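Local atomic coordinates of transmembrane oligosaccharyl transferase (Archaeoglobus fulgidus, PDB entry 3WAJ), a protein that belongs to the STT3/AglB family of membrane proteins, pairing a helical transmembrane region of the GT-C clan with a globular C-terminal part. Residues Y607-I612 with V771-R776. Numbering follows the deposited sequence.
Sequences YVVSDI and VKIFER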
# COMPACT_ATOMS: atom_id res chain seq x y z
N TYR A 607 -4.74 17.83 14.53
CA TYR A 607 -5.78 17.65 13.52
C TYR A 607 -6.14 16.20 13.32
O TYR A 607 -5.29 15.31 13.44
CB TYR A 607 -5.37 18.26 12.17
CG TYR A 607 -5.10 19.72 12.30
CD1 TYR A 607 -6.14 20.64 12.24
CD2 TYR A 607 -3.81 20.19 12.55
CE1 TYR A 607 -5.92 21.98 12.38
CE2 TYR A 607 -3.57 21.55 12.69
CZ TYR A 607 -4.64 22.44 12.61
OH TYR A 607 -4.44 23.79 12.76
N VAL A 608 -7.42 15.98 13.05
CA VAL A 608 -7.95 14.67 12.73
C VAL A 608 -8.47 14.76 11.29
O VAL A 608 -9.14 15.73 10.94
CB VAL A 608 -9.13 14.31 13.66
CG1 VAL A 608 -9.62 12.88 13.41
CG2 VAL A 608 -8.77 14.51 15.14
N VAL A 609 -8.15 13.77 10.46
CA VAL A 609 -8.73 13.68 9.12
C VAL A 609 -9.51 12.37 9.00
O VAL A 609 -8.95 11.28 9.18
CB VAL A 609 -7.68 13.75 8.01
CG1 VAL A 609 -8.36 13.72 6.64
CG2 VAL A 609 -6.80 15.01 8.16
N SER A 610 -10.80 12.48 8.68
CA SER A 610 -11.67 11.31 8.63
C SER A 610 -12.41 11.26 7.32
O SER A 610 -12.89 12.29 6.81
CB SER A 610 -12.66 11.34 9.81
OG SER A 610 -13.73 10.43 9.63
N ASP A 611 -12.53 10.06 6.75
CA ASP A 611 -13.24 9.95 5.48
C ASP A 611 -14.41 8.96 5.51
O ASP A 611 -14.63 8.29 6.52
CB ASP A 611 -12.29 9.71 4.29
CG ASP A 611 -11.91 8.26 4.09
OD1 ASP A 611 -12.06 7.42 5.02
OD2 ASP A 611 -11.43 7.97 2.98
N ILE A 612 -15.16 8.89 4.43
CA ILE A 612 -16.40 8.14 4.47
C ILE A 612 -16.09 6.65 4.53
O ILE A 612 -16.92 5.85 4.96
CB ILE A 612 -17.30 8.49 3.29
CG1 ILE A 612 -18.71 7.90 3.51
CG2 ILE A 612 -16.68 8.00 1.97
CD1 ILE A 612 -19.72 8.31 2.47
N VAL A 771 -14.46 13.75 2.72
CA VAL A 771 -13.35 13.97 3.64
C VAL A 771 -13.68 15.11 4.59
O VAL A 771 -14.17 16.15 4.16
CB VAL A 771 -12.05 14.31 2.89
CG1 VAL A 771 -10.89 14.44 3.88
CG2 VAL A 771 -11.74 13.25 1.86
N LYS A 772 -13.43 14.90 5.88
CA LYS A 772 -13.65 15.94 6.89
C LYS A 772 -12.40 16.14 7.73
O LYS A 772 -11.72 15.18 8.08
CB LYS A 772 -14.85 15.60 7.79
CG LYS A 772 -16.17 15.63 7.06
CD LYS A 772 -17.26 15.08 7.96
CE LYS A 772 -18.47 14.65 7.16
NZ LYS A 772 -19.62 14.44 8.07
N ILE A 773 -12.10 17.40 8.05
CA ILE A 773 -10.95 17.73 8.89
C ILE A 773 -11.41 18.38 10.19
O ILE A 773 -12.21 19.32 10.18
CB ILE A 773 -10.00 18.68 8.15
CG1 ILE A 773 -9.51 18.03 6.86
CG2 ILE A 773 -8.81 19.06 9.02
CD1 ILE A 773 -8.67 18.97 6.01
N PHE A 774 -10.90 17.90 11.30
CA PHE A 774 -11.21 18.49 12.60
C PHE A 774 -9.93 19.00 13.27
O PHE A 774 -8.83 18.49 13.02
CB PHE A 774 -11.87 17.45 13.49
CG PHE A 774 -13.15 16.88 12.92
CD1 PHE A 774 -14.38 17.36 13.35
CD2 PHE A 774 -13.11 15.88 11.95
CE1 PHE A 774 -15.58 16.85 12.82
CE2 PHE A 774 -14.31 15.36 11.42
CZ PHE A 774 -15.54 15.86 11.86
N GLU A 775 -10.09 20.01 14.13
CA GLU A 775 -8.98 20.51 14.93
C GLU A 775 -9.16 20.11 16.38
O GLU A 775 -10.24 20.31 16.96
CB GLU A 775 -8.86 22.04 14.85
CG GLU A 775 -7.64 22.58 15.59
CD GLU A 775 -7.58 24.09 15.62
OE1 GLU A 775 -8.63 24.74 15.37
OE2 GLU A 775 -6.48 24.63 15.89
N ARG A 776 -8.12 19.55 16.97
CA ARG A 776 -8.14 19.27 18.40
C ARG A 776 -7.81 20.56 19.14
O ARG A 776 -6.87 21.28 18.79
CB ARG A 776 -7.16 18.15 18.77
CG ARG A 776 -7.10 17.87 20.25
CD ARG A 776 -6.41 16.54 20.57
NE ARG A 776 -6.31 16.41 22.02
CZ ARG A 776 -5.21 16.61 22.73
NH1 ARG A 776 -4.07 16.89 22.11
NH2 ARG A 776 -5.24 16.50 24.05
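Tyr607 and Glu775 lie side by side at one end of an antiparallel strand pair in the mixed sheet of the globular C-terminal part. The pairing joins strand 605-611 of the AglB core, parallel to 546-548 on its other side, to strand 771-776 from about 160 residues later, which in turn pairs with 693-698. The phenol ring and the carboxylate are turned only 7° from parallel. Glu775 CG lies anti to the backbone N (chi1 -175°), which brings it to 3.7 Å from Tyr607 CE1; the extended chain beyond takes the carboxylate on alongside the phenol. The polar tips do not bond to each other: the carboxylate forms a salt bridge with Arg694, and the hydroxyl finds its main polar partner in Tyr832.

On the same face, the Val609 and Val771 side chains cross obliquely, with Val609 CG1 3.8 Å from Val771 CG1. Val609 CG2 faces Ile773 CG1 at 4.3 Å. Helix 501-513 covers this patch, Trp503 touching both valines. Beyond it, Asp611 N-caps the next helix, OD1 accepting from Met614 N.

The other face carries Val608 and Phe774, which meet at their CB atoms. With Phe774 CG beside its backbone N, the ring comes to Val608 O with its CD2 edge, at 4.1 Å. Farther along, Ser610 OG hydrogen-bonds with His683 ND1, and Lys772 stretches away to a salt bridge with Asp686. Four nearly straight backbone hydrogen bonds join Ser610 with Lys772 and Val608 with Phe774, but Val608 N, 2.9 Å from Phe774 O, sits 31° out of that carbonyl's plane. Phe774 O also lies 3.2 Å from Tyr607 CA, a weak, bent CA-H...O contact.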